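Local atomic coordinates of CRISPR-associated protein, Cse1 family (Acidimicrobium ferrooxidans, PDB entry 4H3T), a protein that probably serves as the large Cse1 subunit of a type I-E CRISPR Cascade complex, which recognises invading DNA. Residues A[262-267]-A[285-290]; A[110-115]-A[163-168]; A[171-176]-A[189-194]; A[180-185]-A[244-249]. The protein carries 1 engineered substitution. All blocks are in the same frame, centred on the assembly; numbering follows the deposited sequence.

Contact 1: residues A[262-267]-A[285-290]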
loop_
_atom_site.group_PDB
_atom_site.type_symbol
_atom_site.label_atom_id
_atom_site.label_comp_id
_atom_site.label_asym_id
_atom_site.label_seq_id
_atom_site.Cartn_x
_atom_site.Cartn_y
_atom_site.Cartn_z
ATOM N N GLY A 262 14.373 -4.297 -10.678
ATOM C CA GLY A 262 14.421 -5.433 -9.761
ATOM C C GLY A 262 14.406 -6.777 -10.451
ATOM O O GLY A 262 14.682 -7.799 -9.823
ATOM N N ARG A 263 14.046 -6.789 -11.734
ATOM C CA ARG A 263 14.041 -7.979 -12.577
ATOM C C ARG A 263 14.807 -7.678 -13.891
ATOM O O ARG A 263 15.331 -6.575 -14.083
ATOM C CB ARG A 263 12.576 -8.435 -12.853
ATOM C CG ARG A 263 11.789 -8.853 -11.564
ATOM C CD ARG A 263 12.291 -10.152 -11.087
ATOM N NE ARG A 263 11.621 -10.656 -9.873
ATOM C CZ ARG A 263 11.993 -10.428 -8.613
ATOM N NH1 ARG A 263 12.994 -9.603 -8.343
ATOM N NH2 ARG A 263 11.360 -11.016 -7.617
ATOM N N ARG A 264 15.017 -8.727 -14.657
ATOM C CA ARG A 264 15.536 -8.714 -16.004
ATOM C C ARG A 264 14.454 -9.376 -16.860
ATOM O O ARG A 264 14.152 -10.582 -16.712
ATOM C CB ARG A 264 16.887 -9.407 -16.133
ATOM C CG ARG A 264 18.003 -8.691 -15.389
ATOM C CD ARG A 264 18.261 -7.257 -15.853
ATOM N NE ARG A 264 19.402 -6.706 -15.128
ATOM C CZ ARG A 264 19.362 -6.015 -14.009
ATOM N NH1 ARG A 264 18.205 -5.623 -13.506
ATOM N NH2 ARG A 264 20.494 -5.610 -13.432
ATOM N N ILE A 265 13.834 -8.573 -17.700
ATOM C CA ILE A 265 12.659 -9.009 -18.458
ATOM C C ILE A 265 12.800 -8.688 -19.925
ATOM O O ILE A 265 13.323 -7.651 -20.298
ATOM C CB ILE A 265 11.378 -8.339 -17.865
ATOM C CG1 ILE A 265 11.219 -8.663 -16.334
ATOM C CG2 ILE A 265 10.144 -8.735 -18.651
ATOM C CD1 ILE A 265 10.031 -8.022 -15.677
ATOM N N ARG A 266 12.265 -9.557 -20.745
ATOM C CA ARG A 266 12.179 -9.320 -22.177
ATOM C C ARG A 266 10.824 -9.765 -22.658
ATOM O O ARG A 266 10.432 -10.933 -22.397
ATOM C CB ARG A 266 13.297 -10.062 -22.937
ATOM C CG ARG A 266 13.230 -9.869 -24.455
ATOM C CD ARG A 266 14.451 -10.468 -25.109
ATOM N NE ARG A 266 14.340 -10.373 -26.559
ATOM C CZ ARG A 266 15.165 -10.947 -27.428
ATOM N NH1 ARG A 266 16.158 -11.716 -27.004
ATOM N NH2 ARG A 266 14.977 -10.785 -28.737
ATOM N N LEU A 267 10.096 -8.839 -23.331
ATOM C CA LEU A 267 8.797 -9.151 -23.991
ATOM C C LEU A 267 9.100 -9.634 -25.397
ATOM O O LEU A 267 10.047 -9.154 -26.009
ATOM C CB LEU A 267 7.883 -7.935 -24.085
ATOM C CG LEU A 267 7.559 -7.200 -22.805
ATOM C CD1 LEU A 267 6.758 -5.929 -23.093
ATOM C CD2 LEU A 267 6.811 -8.052 -21.797
ATOM N N ALA A 285 15.925 -12.809 -12.560
ATOM C CA ALA A 285 16.302 -11.999 -11.403
ATOM C C ALA A 285 17.003 -10.722 -11.776
ATOM O O ALA A 285 17.791 -10.703 -12.703
ATOM C CB ALA A 285 17.210 -12.818 -10.509
ATOM N N GLY A 286 16.735 -9.656 -11.045
ATOM C CA GLY A 286 17.435 -8.384 -11.271
ATOM C C GLY A 286 18.088 -7.865 -10.001
ATOM O O GLY A 286 18.528 -8.622 -9.120
ATOM N N ASP A 287 18.238 -6.552 -9.941
ATOM C CA ASP A 287 18.978 -5.939 -8.880
ATOM C C ASP A 287 18.242 -5.905 -7.558
ATOM O O ASP A 287 17.045 -5.700 -7.495
ATOM C CB ASP A 287 19.361 -4.496 -9.239
ATOM C CG ASP A 287 20.285 -4.340 -10.424
ATOM O OD1 ASP A 287 21.182 -5.207 -10.603
ATOM O OD2 ASP A 287 20.089 -3.362 -11.213
ATOM N N GLU A 288 18.985 -6.040 -6.475
ATOM C CA GLU A 288 18.409 -6.012 -5.135
ATOM C C GLU A 288 18.688 -4.658 -4.497
ATOM O O GLU A 288 19.792 -4.136 -4.644
ATOM C CB GLU A 288 19.042 -7.109 -4.269
ATOM C CG GLU A 288 18.959 -8.532 -4.844
ATOM C CD GLU A 288 17.590 -9.171 -4.950
ATOM O OE1 GLU A 288 16.603 -8.487 -4.601
ATOM O OE2 GLU A 288 17.505 -10.364 -5.343
ATOM N N VAL A 289 17.700 -4.082 -3.817
ATOM C CA VAL A 289 17.843 -2.810 -3.151
ATOM C C VAL A 289 18.541 -3.039 -1.807
ATOM O O VAL A 289 18.102 -3.869 -1.000
ATOM C CB VAL A 289 16.477 -2.098 -2.933
ATOM C CG1 VAL A 289 16.660 -0.800 -2.175
ATOM C CG2 VAL A 289 15.757 -1.831 -4.241
ATOM N N ASP A 290 19.575 -2.260 -1.553
ATOM C CA ASP A 290 20.240 -2.192 -0.241
ATOM C C ASP A 290 19.221 -1.597 0.749
ATOM O O ASP A 290 18.814 -0.443 0.618
ATOM C CB ASP A 290 21.501 -1.345 -0.358
ATOM C CG ASP A 290 22.302 -1.262 0.927
ATOM O OD1 ASP A 290 21.696 -1.029 1.983
ATOM O OD2 ASP A 290 23.537 -1.390 0.862
HETATM O O HOH W 1 14.059 -8.333 -5.809
#
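The open end of the β hairpin made by strands 263-272 and 275-289 is the meeting place of residues 262-267 and 285-290. Arg263 and Ala285 form an antiparallel non-hydrogen-bonded pair, CA to CA 4.8 Å, with diverging side chains. Just beyond it segment 285-290 continues through Gly286, where a CB would collide with Arg263 N and with Arg264 NH1, and Gly262 CA makes a CH-O contact of 3.5 Å with Asp287 O. Arg264 carries most of the side-chain contact. Its CG stands beside the backbone N and lies against Ala285 O; the bend at chi2 (-60°) then brings one face of the guanidinium over Gly286, Arg264 NH1 standing 3.6 Å from Gly286 CA. Arg264 NH2 forms a salt bridge with Asp287, through a weak bond to OD1 (2.9 Å) and a straighter one to OD2 (3.2 Å, 159° at the hydrogen). Guanidinium and carboxylate planes are 80° apart, and OD2 is met from above its plane. The hairpin belongs to a mixed sheet in which strand 248-249 runs parallel to 275-289, and Val247 N, just before that strand, donates a second bond to Asp287 OD1. NH1 of Arg264 turns back to Arg263 O at 3.1 Å, which helps fix the guanidinium. Arg263 NH1 bonds Gly262 O (2.9 Å) and, through a water, is joined to Glu288 OE1, whereas its NE forms a salt bridge with Asp175.

Contact 2: residues A[110-115]-A[163-168]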
loop_
_atom_site.group_PDB
_atom_site.type_symbol
_atom_site.label_atom_id
_atom_site.label_comp_id
_atom_site.label_asym_id
_atom_site.label_seq_id
_atom_site.Cartn_x
_atom_site.Cartn_y
_atom_site.Cartn_z
ATOM N N PRO A 110 14.663 -1.395 -25.360
ATOM C CA PRO A 110 13.280 -1.674 -24.946
ATOM C C PRO A 110 13.058 -1.216 -23.501
ATOM O O PRO A 110 13.835 -1.530 -22.591
ATOM C CB PRO A 110 13.120 -3.148 -25.164
ATOM C CG PRO A 110 14.493 -3.703 -25.137
ATOM C CD PRO A 110 15.393 -2.626 -25.675
ATOM N N PHE A 111 11.961 -0.464 -23.304
ATOM C CA PHE A 111 11.634 0.119 -22.007
ATOM C C PHE A 111 11.514 -0.944 -20.910
ATOM O O PHE A 111 10.756 -1.895 -21.068
ATOM C CB PHE A 111 10.318 0.898 -22.101
ATOM C CG PHE A 111 9.900 1.543 -20.794
ATOM C CD1 PHE A 111 10.430 2.750 -20.408
ATOM C CD2 PHE A 111 8.967 0.934 -19.964
ATOM C CE1 PHE A 111 10.056 3.340 -19.203
ATOM C CE2 PHE A 111 8.555 1.556 -18.779
ATOM C CZ PHE A 111 9.104 2.756 -18.416
ATOM N N PHE A 112 12.272 -0.783 -19.815
ATOM C CA PHE A 112 12.291 -1.658 -18.647
ATOM C C PHE A 112 12.639 -3.099 -19.007
ATOM O O PHE A 112 12.311 -4.070 -18.263
ATOM C CB PHE A 112 10.947 -1.547 -17.884
ATOM C CG PHE A 112 10.845 -0.454 -16.849
ATOM C CD1 PHE A 112 11.573 0.729 -16.974
ATOM C CD2 PHE A 112 10.084 -0.634 -15.700
ATOM C CE1 PHE A 112 11.534 1.696 -15.958
ATOM C CE2 PHE A 112 10.008 0.356 -14.728
ATOM C CZ PHE A 112 10.661 1.553 -14.907
ATOM N N GLN A 113 13.385 -3.266 -20.156
ATOM C CA GLN A 113 13.748 -4.582 -20.650
ATOM C C GLN A 113 15.208 -4.660 -20.989
ATOM O O GLN A 113 15.899 -3.635 -21.066
ATOM C CB GLN A 113 12.892 -4.929 -21.878
ATOM C CG GLN A 113 11.413 -5.125 -21.573
ATOM C CD GLN A 113 10.644 -5.015 -22.831
ATOM O OE1 GLN A 113 10.659 -5.927 -23.664
ATOM N NE2 GLN A 113 10.177 -3.827 -23.134
ATOM N N VAL A 114 15.649 -5.894 -21.269
ATOM C CA VAL A 114 17.002 -6.241 -21.756
ATOM C C VAL A 114 16.816 -6.757 -23.166
ATOM O O VAL A 114 16.232 -7.824 -23.361
ATOM C CB VAL A 114 17.690 -7.273 -20.855
ATOM C CG1 VAL A 114 19.071 -7.621 -21.427
ATOM C CG2 VAL A 114 17.775 -6.751 -19.416
ATOM N N ALA A 115 17.326 -6.022 -24.154
ATOM C CA ALA A 115 17.091 -6.332 -25.557
ATOM C C ALA A 115 17.541 -7.731 -26.007
ATOM O O ALA A 115 16.911 -8.333 -26.902
ATOM C CB ALA A 115 17.819 -5.326 -26.423
ATOM N N TRP A 163 2.030 -4.378 -16.631
ATOM C CA TRP A 163 2.527 -5.484 -15.843
ATOM C C TRP A 163 4.046 -5.540 -15.738
ATOM O O TRP A 163 4.575 -6.069 -14.739
ATOM C CB TRP A 163 2.005 -6.791 -16.321
ATOM C CG TRP A 163 0.549 -6.949 -16.040
ATOM C CD1 TRP A 163 -0.450 -7.087 -16.960
ATOM C CD2 TRP A 163 -0.064 -7.071 -14.764
ATOM N NE1 TRP A 163 -1.654 -7.278 -16.318
ATOM C CE2 TRP A 163 -1.464 -7.162 -14.980
ATOM C CE3 TRP A 163 0.401 -6.933 -13.442
ATOM C CZ2 TRP A 163 -2.370 -7.297 -13.931
ATOM C CZ3 TRP A 163 -0.501 -7.053 -12.412
ATOM C CH2 TRP A 163 -1.877 -7.187 -12.665
ATOM N N LEU A 164 4.737 -5.007 -16.741
ATOM C CA LEU A 164 6.186 -4.910 -16.745
ATOM C C LEU A 164 6.672 -3.988 -15.612
ATOM O O LEU A 164 7.556 -4.357 -14.870
ATOM C CB LEU A 164 6.635 -4.397 -18.108
ATOM C CG LEU A 164 8.070 -4.077 -18.342
ATOM C CD1 LEU A 164 8.936 -5.319 -18.147
ATOM C CD2 LEU A 164 8.248 -3.531 -19.751
ATOM N N VAL A 165 6.012 -2.822 -15.448
ATOM C CA VAL A 165 6.289 -1.869 -14.422
ATOM C C VAL A 165 5.994 -2.494 -13.077
ATOM O O VAL A 165 6.808 -2.430 -12.162
ATOM C CB VAL A 165 5.507 -0.560 -14.640
ATOM C CG1 VAL A 165 5.735 0.394 -13.439
ATOM C CG2 VAL A 165 5.970 0.127 -15.933
ATOM N N GLU A 166 4.903 -3.221 -12.987
ATOM C CA GLU A 166 4.544 -3.866 -11.743
ATOM C C GLU A 166 5.504 -4.976 -11.377
ATOM O O GLU A 166 5.817 -5.127 -10.189
ATOM C CB GLU A 166 3.088 -4.405 -11.840
ATOM C CG GLU A 166 2.477 -4.958 -10.540
ATOM C CD GLU A 166 2.645 -6.441 -10.259
ATOM O OE1 GLU A 166 3.447 -7.084 -10.967
ATOM O OE2 GLU A 166 2.040 -6.945 -9.278
ATOM N N ARG A 167 5.961 -5.788 -12.353
ATOM C CA ARG A 167 6.751 -6.966 -12.020
ATOM C C ARG A 167 8.131 -6.616 -11.483
ATOM O O ARG A 167 8.658 -7.361 -10.682
ATOM C CB ARG A 167 6.844 -7.905 -13.229
ATOM C CG ARG A 167 7.437 -9.241 -12.896
ATOM C CD ARG A 167 6.785 -9.960 -11.734
ATOM N NE ARG A 167 6.957 -11.391 -11.908
ATOM C CZ ARG A 167 6.132 -12.187 -12.559
ATOM N NH1 ARG A 167 6.443 -13.471 -12.746
ATOM N NH2 ARG A 167 5.006 -11.709 -13.072
ATOM N N HIS A 168 8.734 -5.530 -11.936
ATOM C CA HIS A 168 10.027 -5.120 -11.392
ATOM C C HIS A 168 9.965 -4.779 -9.907
ATOM O O HIS A 168 10.962 -4.959 -9.182
ATOM C CB HIS A 168 10.550 -3.900 -12.109
ATOM C CG HIS A 168 11.258 -4.182 -13.378
ATOM N ND1 HIS A 168 12.500 -4.749 -13.381
ATOM C CD2 HIS A 168 10.821 -4.057 -14.660
ATOM C CE1 HIS A 168 12.845 -4.837 -14.661
ATOM N NE2 HIS A 168 11.842 -4.472 -15.464
#
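A type II β turn, Pro110 to Gln113, packs against helix 157-170 and is pinned to it by a histidine. The tight part is buried and centres on Phe112, whose positive phi (58°) marks the third position of the turn. Phe112 CB lies 3.8 Å from Leu164 CD2, and the same methyl reaches Phe111 O at 3.3 Å; Leu164 CG stands anti to the backbone N, which carries the branch toward the turn. Val165 CG2 approaches the edge of the Phe111 ring at CE2, 4.1 Å away, and also lies 4.2 Å from Phe112 CD2. The two phenyl groups overlap at their rims, each offering a face to an atom of the other. His168 crosses the Phe112 ring obliquely, their planes at 84°, with CD2 atoms 3.7 Å apart. Its ND1 accepts from Arg263 N, consistent with a neutral ring protonated at NE2. An alanine here would probably release both the turn carbonyl and the hairpin amide that the imidazole bridges. The looser side lies at Pro110 and Ala115, both partly exposed and without contact to the helix segment, and at partly exposed Arg167, which leads away to Asp175. Gln113 only brushes Leu164 CD2; its NE2 bonds Phe111 O within the turn and Leu104 O outside it. The polar bond across the contact is nearly straight: His168 NE2 donates to Phe112 O at 2.9 Å, with 159° at the hydrogen, along a carbonyl lone pair and at the edge of the imidazole.

Contact 3: residues A[171-176]-A[189-194]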
loop_
_atom_site.group_PDB
_atom_site.type_symbol
_atom_site.label_atom_id
_atom_site.label_comp_id
_atom_site.label_asym_id
_atom_site.label_seq_id
_atom_site.Cartn_x
_atom_site.Cartn_y
_atom_site.Cartn_z
ATOM N N GLY A 171 7.587 -8.582 -7.842
ATOM C CA GLY A 171 7.846 -9.980 -8.142
ATOM C C GLY A 171 8.145 -10.854 -6.916
ATOM O O GLY A 171 8.403 -10.374 -5.812
ATOM N N SER A 172 8.058 -12.161 -7.088
ATOM C CA SER A 172 8.310 -13.097 -5.994
ATOM C C SER A 172 9.635 -13.851 -6.276
ATOM O O SER A 172 10.252 -13.664 -7.342
ATOM C CB SER A 172 7.138 -14.074 -5.889
ATOM O OG SER A 172 7.222 -15.051 -6.918
ATOM N N ALA A 173 10.005 -14.783 -5.365
ATOM C CA ALA A 173 11.192 -15.627 -5.528
ATOM C C ALA A 173 10.998 -16.674 -6.609
ATOM O O ALA A 173 11.964 -17.354 -6.945
ATOM C CB ALA A 173 11.561 -16.294 -4.213
ATOM N N SER A 174 9.775 -16.799 -7.188
ATOM C CA SER A 174 9.509 -17.682 -8.348
ATOM C C SER A 174 10.206 -17.185 -9.616
ATOM O O SER A 174 10.319 -17.960 -10.550
ATOM C CB SER A 174 8.002 -17.764 -8.650
ATOM O OG SER A 174 7.348 -18.388 -7.559
ATOM N N ASP A 175 10.683 -15.936 -9.674
ATOM C CA ASP A 175 11.280 -15.373 -10.910
ATOM C C ASP A 175 12.769 -15.770 -10.994
ATOM O O ASP A 175 13.622 -14.918 -11.083
ATOM C CB ASP A 175 11.106 -13.835 -10.896
ATOM C CG ASP A 175 9.683 -13.356 -10.866
ATOM O OD1 ASP A 175 8.778 -14.135 -11.272
ATOM O OD2 ASP A 175 9.463 -12.180 -10.503
ATOM N N LYS A 176 13.035 -17.081 -10.943
ATOM C CA LYS A 176 14.340 -17.734 -10.785
ATOM C C LYS A 176 14.951 -18.266 -12.072
ATOM O O LYS A 176 16.117 -18.649 -12.047
ATOM C CB LYS A 176 14.218 -18.906 -9.782
ATOM C CG LYS A 176 13.391 -20.112 -10.324
ATOM C CD LYS A 176 13.096 -21.150 -9.292
ATOM C CE LYS A 176 12.159 -22.253 -9.846
ATOM N NZ LYS A 176 12.347 -23.515 -9.122
ATOM N N LYS A 189 19.294 -21.888 -12.506
ATOM C CA LYS A 189 18.489 -20.792 -11.966
ATOM C C LYS A 189 19.330 -19.765 -11.188
ATOM O O LYS A 189 20.488 -20.014 -10.842
ATOM C CB LYS A 189 17.406 -21.408 -11.042
ATOM C CG LYS A 189 17.911 -22.066 -9.795
ATOM C CD LYS A 189 16.720 -22.615 -9.011
ATOM C CE LYS A 189 17.016 -23.389 -7.746
ATOM N NZ LYS A 189 15.765 -23.665 -6.958
ATOM N N ASP A 190 18.750 -18.581 -10.977
ATOM C CA ASP A 190 19.310 -17.571 -10.058
ATOM C C ASP A 190 18.093 -16.956 -9.332
ATOM O O ASP A 190 17.350 -16.198 -9.953
ATOM C CB ASP A 190 20.177 -16.544 -10.765
ATOM C CG ASP A 190 20.723 -15.441 -9.853
ATOM O OD1 ASP A 190 20.642 -15.589 -8.611
ATOM O OD2 ASP A 190 21.172 -14.399 -10.379
ATOM N N THR A 191 17.879 -17.342 -8.070
ATOM C CA THR A 191 16.701 -17.004 -7.287
ATOM C C THR A 191 16.732 -15.611 -6.681
ATOM O O THR A 191 17.553 -15.324 -5.823
ATOM C CB THR A 191 16.474 -18.064 -6.187
ATOM O OG1 THR A 191 16.380 -19.335 -6.847
ATOM C CG2 THR A 191 15.149 -17.855 -5.417
ATOM N N PRO A 192 15.800 -14.729 -7.059
ATOM C CA PRO A 192 15.796 -13.385 -6.442
ATOM C C PRO A 192 15.044 -13.332 -5.123
ATOM O O PRO A 192 14.251 -14.213 -4.795
ATOM C CB PRO A 192 15.050 -12.540 -7.491
ATOM C CG PRO A 192 14.049 -13.506 -8.079
ATOM C CD PRO A 192 14.719 -14.862 -8.062
ATOM N N ALA A 193 15.192 -12.218 -4.428
ATOM C CA ALA A 193 14.347 -11.868 -3.292
ATOM C C ALA A 193 13.002 -11.381 -3.872
ATOM O O ALA A 193 12.896 -11.081 -5.078
ATOM C CB ALA A 193 15.015 -10.752 -2.433
ATOM N N ILE A 194 12.012 -11.159 -3.013
ATOM C CA ILE A 194 10.760 -10.528 -3.460
ATOM C C ILE A 194 11.063 -9.094 -3.942
ATOM O O ILE A 194 12.081 -8.529 -3.549
ATOM C CB ILE A 194 9.668 -10.518 -2.394
ATOM C CG1 ILE A 194 10.083 -9.662 -1.155
ATOM C CG2 ILE A 194 9.321 -11.970 -1.998
ATOM C CD1 ILE A 194 9.066 -9.660 -0.051
#
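Gly171 begins the contact with its carbonyl, O lying 3.3 Å from Ile194 CA in a bent CH-O contact. Ser172 points its side chain away from residues 189-194; OG accepts from Ser174 N at 3.1 Å, an ST turn, and is also bonded to Thr374 O. Ser172 opens a type I β turn that ends at Asp175. Within it Ala173 sits close to the other segment: its CA makes a CH-O contact of 3.4 Å with Pro192 O, and its CB also lies near Pro192 O, with Thr191 CG2 farther off at 4.1 Å. The two segments are the opposing arms of the long loop between helices 157-170 and 196-199, running side by side in opposite directions without forming strands. Asp175 is the centre of an inverse gamma turn, and its O is packed 3.2 Å from Pro192 CD on the proline ring, which in turn rests on Ala285 and Glu288 of strand 275-289. Its carboxylate serves two arginines, OD2 in a salt bridge with Arg263 and OD1 with Arg167. Lys176 supplies the hydrogen bond across the arms: its O accepts from Asp190 N at 2.8 Å, in the carbonyl plane and with 156° at the hydrogen. Beyond CG its side chain is extended, as is that of Lys189. The CD atoms of the two lysines touch at 3.9 Å, and their NZ atoms, like charges, stay 4.0 Å apart at the exposed end.

Contact 4: residues A[180-185]-A[244-249]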
loop_
_atom_site.group_PDB
_atom_site.type_symbol
_atom_site.label_atom_id
_atom_site.label_comp_id
_atom_site.label_asym_id
_atom_site.label_seq_id
_atom_site.Cartn_x
_atom_site.Cartn_y
_atom_site.Cartn_z
ATOM N N LYS A 180 21.116 -16.344 -19.661
ATOM C CA LYS A 180 22.423 -16.545 -20.262
ATOM C C LYS A 180 23.270 -15.294 -20.029
ATOM O O LYS A 180 22.755 -14.173 -20.141
ATOM C CB LYS A 180 22.259 -16.798 -21.759
ATOM C CG LYS A 180 23.556 -17.130 -22.490
ATOM C CD LYS A 180 23.260 -17.320 -23.994
ATOM C CE LYS A 180 24.371 -18.048 -24.716
ATOM N NZ LYS A 180 23.987 -18.411 -26.110
ATOM N N GLY A 181 24.520 -15.486 -19.646
ATOM C CA GLY A 181 25.427 -14.377 -19.346
ATOM C C GLY A 181 25.402 -13.933 -17.889
ATOM O O GLY A 181 26.141 -13.019 -17.515
ATOM N N ASN A 182 24.558 -14.550 -17.044
ATOM C CA ASN A 182 24.560 -14.233 -15.633
ATOM C C ASN A 182 25.428 -15.315 -14.963
ATOM O O ASN A 182 24.972 -16.458 -14.850
ATOM C CB ASN A 182 23.176 -14.195 -15.080
ATOM C CG ASN A 182 23.126 -14.031 -13.583
ATOM O OD1 ASN A 182 24.132 -13.774 -12.921
ATOM N ND2 ASN A 182 21.978 -14.248 -13.002
ATOM N N PRO A 183 26.629 -14.983 -14.482
ATOM C CA PRO A 183 27.497 -16.022 -13.899
ATOM C C PRO A 183 27.061 -16.495 -12.510
ATOM O O PRO A 183 27.637 -17.435 -12.019
ATOM C CB PRO A 183 28.873 -15.350 -13.891
ATOM C CG PRO A 183 28.572 -13.938 -13.669
ATOM C CD PRO A 183 27.346 -13.688 -14.529
ATOM N N LYS A 184 25.997 -15.933 -11.928
ATOM C CA LYS A 184 25.447 -16.426 -10.659
ATOM C C LYS A 184 24.521 -17.623 -10.854
ATOM O O LYS A 184 24.098 -18.229 -9.857
ATOM C CB LYS A 184 24.639 -15.329 -9.972
ATOM C CG LYS A 184 25.527 -14.220 -9.463
ATOM C CD LYS A 184 24.697 -13.038 -8.985
ATOM C CE LYS A 184 25.615 -11.915 -8.524
ATOM N NZ LYS A 184 24.852 -10.761 -8.037
ATOM N N VAL A 185 24.158 -17.930 -12.109
ATOM C CA VAL A 185 23.259 -19.044 -12.401
ATOM C C VAL A 185 23.925 -20.365 -11.968
ATOM O O VAL A 185 25.079 -20.585 -12.286
ATOM C CB VAL A 185 22.831 -19.029 -13.890
ATOM C CG1 VAL A 185 22.187 -20.365 -14.328
ATOM C CG2 VAL A 185 21.908 -17.842 -14.164
ATOM N N PRO A 244 22.154 -9.180 -18.500
ATOM C CA PRO A 244 21.731 -10.298 -17.633
ATOM C C PRO A 244 22.339 -10.329 -16.224
ATOM O O PRO A 244 21.802 -11.013 -15.368
ATOM C CB PRO A 244 22.156 -11.534 -18.420
ATOM C CG PRO A 244 23.266 -11.072 -19.301
ATOM C CD PRO A 244 23.000 -9.634 -19.619
ATOM N N THR A 245 23.409 -9.567 -15.961
ATOM C CA THR A 245 24.072 -9.534 -14.664
ATOM C C THR A 245 23.258 -8.632 -13.732
ATOM O O THR A 245 22.536 -7.738 -14.197
ATOM C CB THR A 245 25.500 -9.086 -14.817
ATOM O OG1 THR A 245 25.472 -7.770 -15.340
ATOM C CG2 THR A 245 26.295 -10.001 -15.742
ATOM N N ARG A 246 23.386 -8.865 -12.428
ATOM C CA ARG A 246 22.657 -8.086 -11.413
ATOM C C ARG A 246 23.518 -7.885 -10.180
ATOM O O ARG A 246 24.513 -8.583 -9.971
ATOM C CB ARG A 246 21.345 -8.801 -11.056
ATOM C CG ARG A 246 21.524 -10.071 -10.196
ATOM C CD ARG A 246 20.373 -11.024 -10.345
ATOM N NE ARG A 246 20.365 -12.067 -9.314
ATOM C CZ ARG A 246 19.841 -11.992 -8.100
ATOM N NH1 ARG A 246 19.898 -13.033 -7.289
ATOM N NH2 ARG A 246 19.223 -10.876 -7.692
ATOM N N VAL A 247 23.134 -6.938 -9.369
ATOM C CA VAL A 247 23.891 -6.546 -8.170
ATOM C C VAL A 247 22.946 -6.222 -7.055
ATOM O O VAL A 247 21.752 -5.982 -7.294
ATOM C CB VAL A 247 24.828 -5.279 -8.427
ATOM C CG1 VAL A 247 25.896 -5.529 -9.493
ATOM C CG2 VAL A 247 24.034 -4.043 -8.766
HETATM N N MSE A 248 23.508 -6.107 -5.855
HETATM C CA MSE A 248 22.869 -5.447 -4.717
HETATM C C MSE A 248 23.507 -4.049 -4.705
HETATM O O MSE A 248 24.726 -3.973 -4.730
HETATM C CB MSE A 248 23.034 -6.129 -3.366
HETATM C CG MSE A 248 22.415 -5.223 -2.252
HETATM SE SE MSE A 248 22.493 -5.926 -0.511
HETATM C CE MSE A 248 21.023 -7.186 -0.705
ATOM N N ARG A 249 22.705 -2.986 -4.676
ATOM C CA ARG A 249 23.160 -1.599 -4.788
ATOM C C ARG A 249 22.271 -0.695 -3.968
ATOM O O ARG A 249 21.047 -0.882 -3.931
ATOM C CB ARG A 249 23.050 -1.200 -6.305
ATOM C CG ARG A 249 23.410 0.184 -6.667
ATOM C CD ARG A 249 23.618 0.328 -8.176
ATOM N NE ARG A 249 22.385 0.392 -8.969
ATOM C CZ ARG A 249 21.586 1.459 -9.023
ATOM N NH1 ARG A 249 21.840 2.524 -8.278
ATOM N NH2 ARG A 249 20.499 1.448 -9.786
HETATM O O HOH W 2 24.980 -11.388 -11.997
#
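Pro244 lays one edge of its ring along the backbone of Lys180 and Gly181, its CB 3.2 Å from Lys180 O. Gly181 has a positive phi (90°), and a CB there would strike Pro244 CG. Beside it Thr245 CG2 touches Gly181 O at 3.5 Å and, on the same side, Pro183 CD at 4.0 Å. Asn182 is the buried residue of this otherwise mostly exposed contact. With CG anti to the backbone N (chi1 173°), its CB lies 3.5 Å from Pro244 O, while ND2 bonds Asp190 OD2. OD1 has two partners: Lys184 N at 3.0 Å, coming from well above the amide carbonyl plane, and a water that donates at 2.7 Å and accepts from Arg246 N. An alanine here, lacking OD1 and ND2, would probably loosen the turn and its water-bridged hold on Arg246 N, and leave Asp190 without this partner. Lys184 stretches out fully beyond CG and crosses to residues 244-249, where NZ donates to Arg246 O at 2.9 Å, again from above the carbonyl plane. The Arg246 guanidinium is directed to acidic groups, with NE in a salt bridge to Asp190 and NH2 to Glu288, which probably eases the nearness of the lysine charge. Residues 182-185 thus combine a type I β turn with an Asx turn on its first residue, the Asx-Pro arrangement found where asparagine precedes proline, set here over the chain that enters strand 248-249.

Contacts 1 and 2 are wholly buried, contact 3 partly so, and contact 4 lies at the surface, its centre about 29 Å from that of the chain against 21 Å for the others. Contacts 1 and 4 share a sheet, since strands 275-289 and 248-249 are neighbours; contacts 3 and 4 both draw on the loop between helices 157-170 and 196-199, their segments alternating along the chain. Apolar packing dominates contact 2, a guanidinium-carboxylate pair contact 1, and backbone polar contacts, turns and lysines contacts 3 and 4. Charged side chains tie them together: Asp175 joins contact 3 to contacts 1 and 2, and Asp190 joins it to contact 4.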